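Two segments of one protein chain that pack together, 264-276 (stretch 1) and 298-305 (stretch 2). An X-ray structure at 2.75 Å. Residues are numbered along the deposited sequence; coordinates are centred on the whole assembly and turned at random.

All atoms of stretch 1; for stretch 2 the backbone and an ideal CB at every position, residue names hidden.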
# COMPACT_ATOMS: atom_id res chain seq x y z
N GLU A 264 8.75 -12.03 27.49
CA GLU A 264 8.05 -13.22 27.05
C GLU A 264 8.48 -13.60 25.64
O GLU A 264 8.57 -12.75 24.77
CB GLU A 264 6.54 -13.00 27.12
CG GLU A 264 5.96 -12.28 25.95
CD GLU A 264 4.44 -12.30 25.93
OE1 GLU A 264 3.81 -13.19 26.57
OE2 GLU A 264 3.87 -11.39 25.24
N LEU A 265 8.70 -14.88 25.42
CA LEU A 265 8.89 -15.43 24.08
C LEU A 265 7.50 -15.76 23.51
O LEU A 265 6.86 -16.70 23.94
CB LEU A 265 9.73 -16.71 24.15
CG LEU A 265 11.00 -16.63 25.00
CD1 LEU A 265 11.65 -17.97 25.16
CD2 LEU A 265 12.00 -15.61 24.47
N ARG A 266 7.06 -14.96 22.54
CA ARG A 266 5.69 -15.02 22.06
C ARG A 266 5.62 -15.38 20.56
O ARG A 266 5.07 -16.42 20.22
CB ARG A 266 4.95 -13.71 22.34
CG ARG A 266 5.83 -12.46 22.22
CD ARG A 266 5.05 -11.28 21.64
NE ARG A 266 3.82 -11.00 22.41
CZ ARG A 266 2.68 -11.68 22.28
NH1 ARG A 266 2.61 -12.74 21.40
NH2 ARG A 266 1.64 -11.35 23.02
N ASP A 267 6.17 -14.52 19.69
CA ASP A 267 6.18 -14.82 18.28
C ASP A 267 7.52 -15.46 17.87
O ASP A 267 8.43 -15.58 18.66
CB ASP A 267 5.95 -13.52 17.46
CG ASP A 267 7.05 -12.53 17.62
OD1 ASP A 267 8.13 -12.88 18.13
OD2 ASP A 267 6.80 -11.40 17.14
N LYS A 268 7.58 -15.84 16.61
CA LYS A 268 8.75 -16.55 16.10
C LYS A 268 9.99 -15.68 16.24
O LYS A 268 11.09 -16.19 16.52
CB LYS A 268 8.52 -17.00 14.66
CG LYS A 268 9.65 -17.83 14.10
CD LYS A 268 9.47 -18.06 12.60
CE LYS A 268 10.80 -18.49 11.95
NZ LYS A 268 10.92 -17.97 10.55
N GLN A 269 9.88 -14.39 16.00
CA GLN A 269 11.04 -13.51 16.02
C GLN A 269 11.58 -13.38 17.45
O GLN A 269 12.80 -13.27 17.66
CB GLN A 269 10.72 -12.14 15.42
CG GLN A 269 11.79 -11.10 15.71
CD GLN A 269 11.63 -9.80 15.00
OE1 GLN A 269 12.53 -9.41 14.29
NE2 GLN A 269 10.50 -9.13 15.19
N SER A 270 10.71 -13.31 18.45
CA SER A 270 11.16 -13.28 19.83
C SER A 270 11.94 -14.54 20.20
O SER A 270 13.01 -14.48 20.80
CB SER A 270 9.98 -13.08 20.77
OG SER A 270 9.09 -14.16 20.72
N ILE A 271 11.40 -15.70 19.85
CA ILE A 271 12.07 -16.96 20.14
C ILE A 271 13.42 -17.02 19.43
O ILE A 271 14.44 -17.40 20.04
CB ILE A 271 11.19 -18.17 19.75
CG1 ILE A 271 9.80 -18.04 20.41
CG2 ILE A 271 11.84 -19.47 20.12
CD1 ILE A 271 8.77 -18.95 19.79
N GLU A 272 13.45 -16.63 18.15
CA GLU A 272 14.70 -16.67 17.40
C GLU A 272 15.74 -15.70 17.98
O GLU A 272 16.91 -16.05 18.07
CB GLU A 272 14.44 -16.35 15.93
CG GLU A 272 13.89 -17.50 15.12
CD GLU A 272 13.69 -17.11 13.64
OE1 GLU A 272 13.34 -15.89 13.31
OE2 GLU A 272 13.85 -18.02 12.77
N SER A 273 15.30 -14.54 18.40
CA SER A 273 16.23 -13.57 19.02
C SER A 273 16.73 -14.09 20.34
O SER A 273 17.89 -13.88 20.70
CB SER A 273 15.56 -12.20 19.15
OG SER A 273 16.51 -11.27 19.65
N ALA A 274 15.89 -14.73 21.13
CA ALA A 274 16.37 -15.46 22.31
C ALA A 274 17.44 -16.47 21.93
O ALA A 274 18.45 -16.60 22.60
CB ALA A 274 15.19 -16.14 23.01
N PHE A 275 17.21 -17.22 20.85
CA PHE A 275 18.22 -18.17 20.40
C PHE A 275 19.53 -17.48 20.09
O PHE A 275 20.60 -17.95 20.48
CB PHE A 275 17.69 -18.95 19.17
CG PHE A 275 16.68 -19.99 19.50
CD1 PHE A 275 16.59 -20.51 20.81
CD2 PHE A 275 15.84 -20.49 18.53
CE1 PHE A 275 15.65 -21.47 21.12
CE2 PHE A 275 14.88 -21.47 18.85
CZ PHE A 275 14.79 -21.95 20.13
N GLU A 276 19.49 -16.39 19.35
CA GLU A 276 20.70 -15.65 18.98
C GLU A 276 21.43 -15.15 20.24
O GLU A 276 22.63 -15.32 20.38
CB GLU A 276 20.39 -14.51 18.03
CG GLU A 276 21.57 -13.62 17.70
CD GLU A 276 21.26 -12.51 16.71
OE1 GLU A 276 22.21 -11.86 16.21
OE2 GLU A 276 20.08 -12.17 16.45
N UNK A 298 5.41 -27.09 23.56
CA UNK A 298 4.39 -27.03 22.52
C UNK A 298 4.23 -25.59 21.94
O UNK A 298 4.25 -25.41 20.74
CB UNK A 298 3.06 -27.52 23.09
N UNK A 299 4.14 -24.60 22.83
CA UNK A 299 3.78 -23.28 22.41
C UNK A 299 4.91 -22.66 21.59
O UNK A 299 4.68 -22.05 20.54
CB UNK A 299 3.44 -22.41 23.62
N UNK A 300 6.13 -22.74 22.10
CA UNK A 300 7.27 -22.22 21.35
C UNK A 300 7.42 -22.94 20.03
O UNK A 300 7.71 -22.30 19.00
CB UNK A 300 8.56 -22.35 22.17
N UNK A 301 7.26 -24.26 20.02
CA UNK A 301 7.40 -25.01 18.77
C UNK A 301 6.35 -24.60 17.75
O UNK A 301 6.63 -24.57 16.56
CB UNK A 301 7.30 -26.51 19.04
N UNK A 302 5.14 -24.29 18.22
CA UNK A 302 4.05 -23.98 17.30
C UNK A 302 4.39 -22.79 16.39
O UNK A 302 3.94 -22.73 15.26
CB UNK A 302 2.77 -23.69 18.09
N UNK A 303 5.21 -21.87 16.90
CA UNK A 303 5.45 -20.63 16.18
C UNK A 303 6.23 -20.83 14.89
O UNK A 303 6.29 -19.91 14.07
CB UNK A 303 6.20 -19.65 17.08
N UNK A 304 6.84 -21.97 14.72
CA UNK A 304 7.66 -22.27 13.53
C UNK A 304 6.87 -23.15 12.57
O UNK A 304 6.17 -24.04 12.96
CB UNK A 304 8.97 -22.96 13.92
N UNK A 305 6.98 -22.87 11.29
CA UNK A 305 6.43 -23.74 10.26
C UNK A 305 7.16 -25.07 10.24
O UNK A 305 8.28 -25.20 10.72
CB UNK A 305 6.51 -23.07 8.89

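Position 298 lies in a helix, with no atom of stretch 1 within 5.5 Å of its ideal CB. Stretch 1 sets no demand here, and almost any helix-compatible residue would do. It is Arg-298, which makes no contact with stretch 1.

At position 299 CA-to-CB points sideways, and again nothing lies within 5.5 Å of the ideal CB. Only a long side chain, such as lysine or arginine, could reach the carbonyl oxygens of Leu-265 and Arg-266, which would welcome a donor or a positive charge. The residue is Arg-299. Its guanidinium presents one face to Arg-266 O, with NH2 4.3 Å from that oxygen, too far for a hydrogen bond; its NH2 also stands 4.4 Å from Arg-266 NH1, a close approach of like charges.

The ideal CB of position 300 is 4.2 Å from Ile-271 CD1, and Leu-265 is the other apolar neighbour. A medium-sized aliphatic residue, leucine, isoleucine or methionine, would suit. Leu-300, with chi1 m and chi2 t, brings CD2 to 3.7 Å from Ile-271 CD1 and 3.8 Å from Leu-265 CB, joining the two.

Position 301 directs CA-to-CB away from stretch 1, which therefore leaves the choice open; Ile-301 makes no contact with it. Position 302 points sideways with nothing close, so a small residue costs nothing. Ser-302 turns its hydroxyl back to its own backbone, donating from OG to Arg-299 O at 2.5 Å.

Position 303 points toward stretch 1, its CA 5.2 Å from the CA of Lys-268. The ideal CB is 3.8 Å from Ile-271 CD1 and 4.1 Å from Lys-268 N, so a bulky branch at CB would find little room, while an unbranched chain could run past the start of the helix toward Arg-266 O. Lysine, glutamine or arginine could exploit that acceptor. In Arg-303 the aliphatic part packs closely, CD lying 3.0 Å from Arg-266 O, and NH1 gives the same oxygen a weak hydrogen bond of 3.4 Å. NH2 donates to Ser-302 OG at 3.0 Å.

At position 304 CA-to-CB points sideways and the ideal CB is 5.1 Å from Lys-268 CD. Reaching the helix side lined by Lys-268, Ile-271, Glu-272 and Phe-275 takes a long or large apolar group: phenylalanine or another aromatic, or methionine; leucine would be too short to reach Ile-271 or Phe-275. Phe-304 sets CE1 3.4 Å from Lys-268 CG and CZ 3.8 Å from Ile-271 CG2, with Glu-272 CG at its ring edge.

Position 305 has open space before it, suiting a polar residue; Asp-305 leads its carboxylate away from stretch 1.

Stretch 2, residues 298-305: RRLISRFD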
# COMPACT_ATOMS: atom_id res chain seq x y z
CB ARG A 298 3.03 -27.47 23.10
CG ARG A 298 2.83 -28.94 23.18
CD ARG A 298 2.86 -29.55 21.78
NE ARG A 298 1.62 -30.14 21.34
CZ ARG A 298 0.96 -31.10 21.98
NH1 ARG A 298 1.37 -31.51 23.20
NH2 ARG A 298 -0.14 -31.63 21.41
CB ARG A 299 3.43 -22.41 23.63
CG ARG A 299 3.32 -20.90 23.32
CD ARG A 299 1.99 -20.35 23.76
NE ARG A 299 1.67 -19.10 23.12
CZ ARG A 299 2.09 -17.90 23.50
NH1 ARG A 299 2.92 -17.78 24.55
NH2 ARG A 299 1.71 -16.82 22.82
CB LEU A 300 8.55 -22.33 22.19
CG LEU A 300 8.59 -21.57 23.51
CD1 LEU A 300 9.94 -21.79 24.16
CD2 LEU A 300 8.24 -20.11 23.26
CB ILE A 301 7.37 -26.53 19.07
CG1 ILE A 301 8.71 -26.99 19.64
CG2 ILE A 301 6.97 -27.35 17.85
CD1 ILE A 301 8.62 -28.35 20.32
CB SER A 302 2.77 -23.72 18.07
OG SER A 302 2.86 -22.53 18.84
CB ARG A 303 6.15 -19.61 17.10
CG ARG A 303 5.17 -18.69 17.82
CD ARG A 303 4.79 -19.23 19.16
NE ARG A 303 3.51 -19.93 19.12
CZ ARG A 303 2.32 -19.33 19.22
NH1 ARG A 303 2.22 -18.02 19.35
NH2 ARG A 303 1.22 -20.05 19.17
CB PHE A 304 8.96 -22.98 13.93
CG PHE A 304 9.83 -22.15 14.85
CD1 PHE A 304 10.72 -21.23 14.34
CD2 PHE A 304 9.75 -22.31 16.22
CE1 PHE A 304 11.53 -20.49 15.18
CE2 PHE A 304 10.54 -21.56 17.06
CZ PHE A 304 11.43 -20.66 16.54
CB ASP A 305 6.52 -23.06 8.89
CG ASP A 305 5.60 -23.67 7.88
OD1 ASP A 305 5.15 -24.85 8.07
OD2 ASP A 305 5.35 -23.00 6.85
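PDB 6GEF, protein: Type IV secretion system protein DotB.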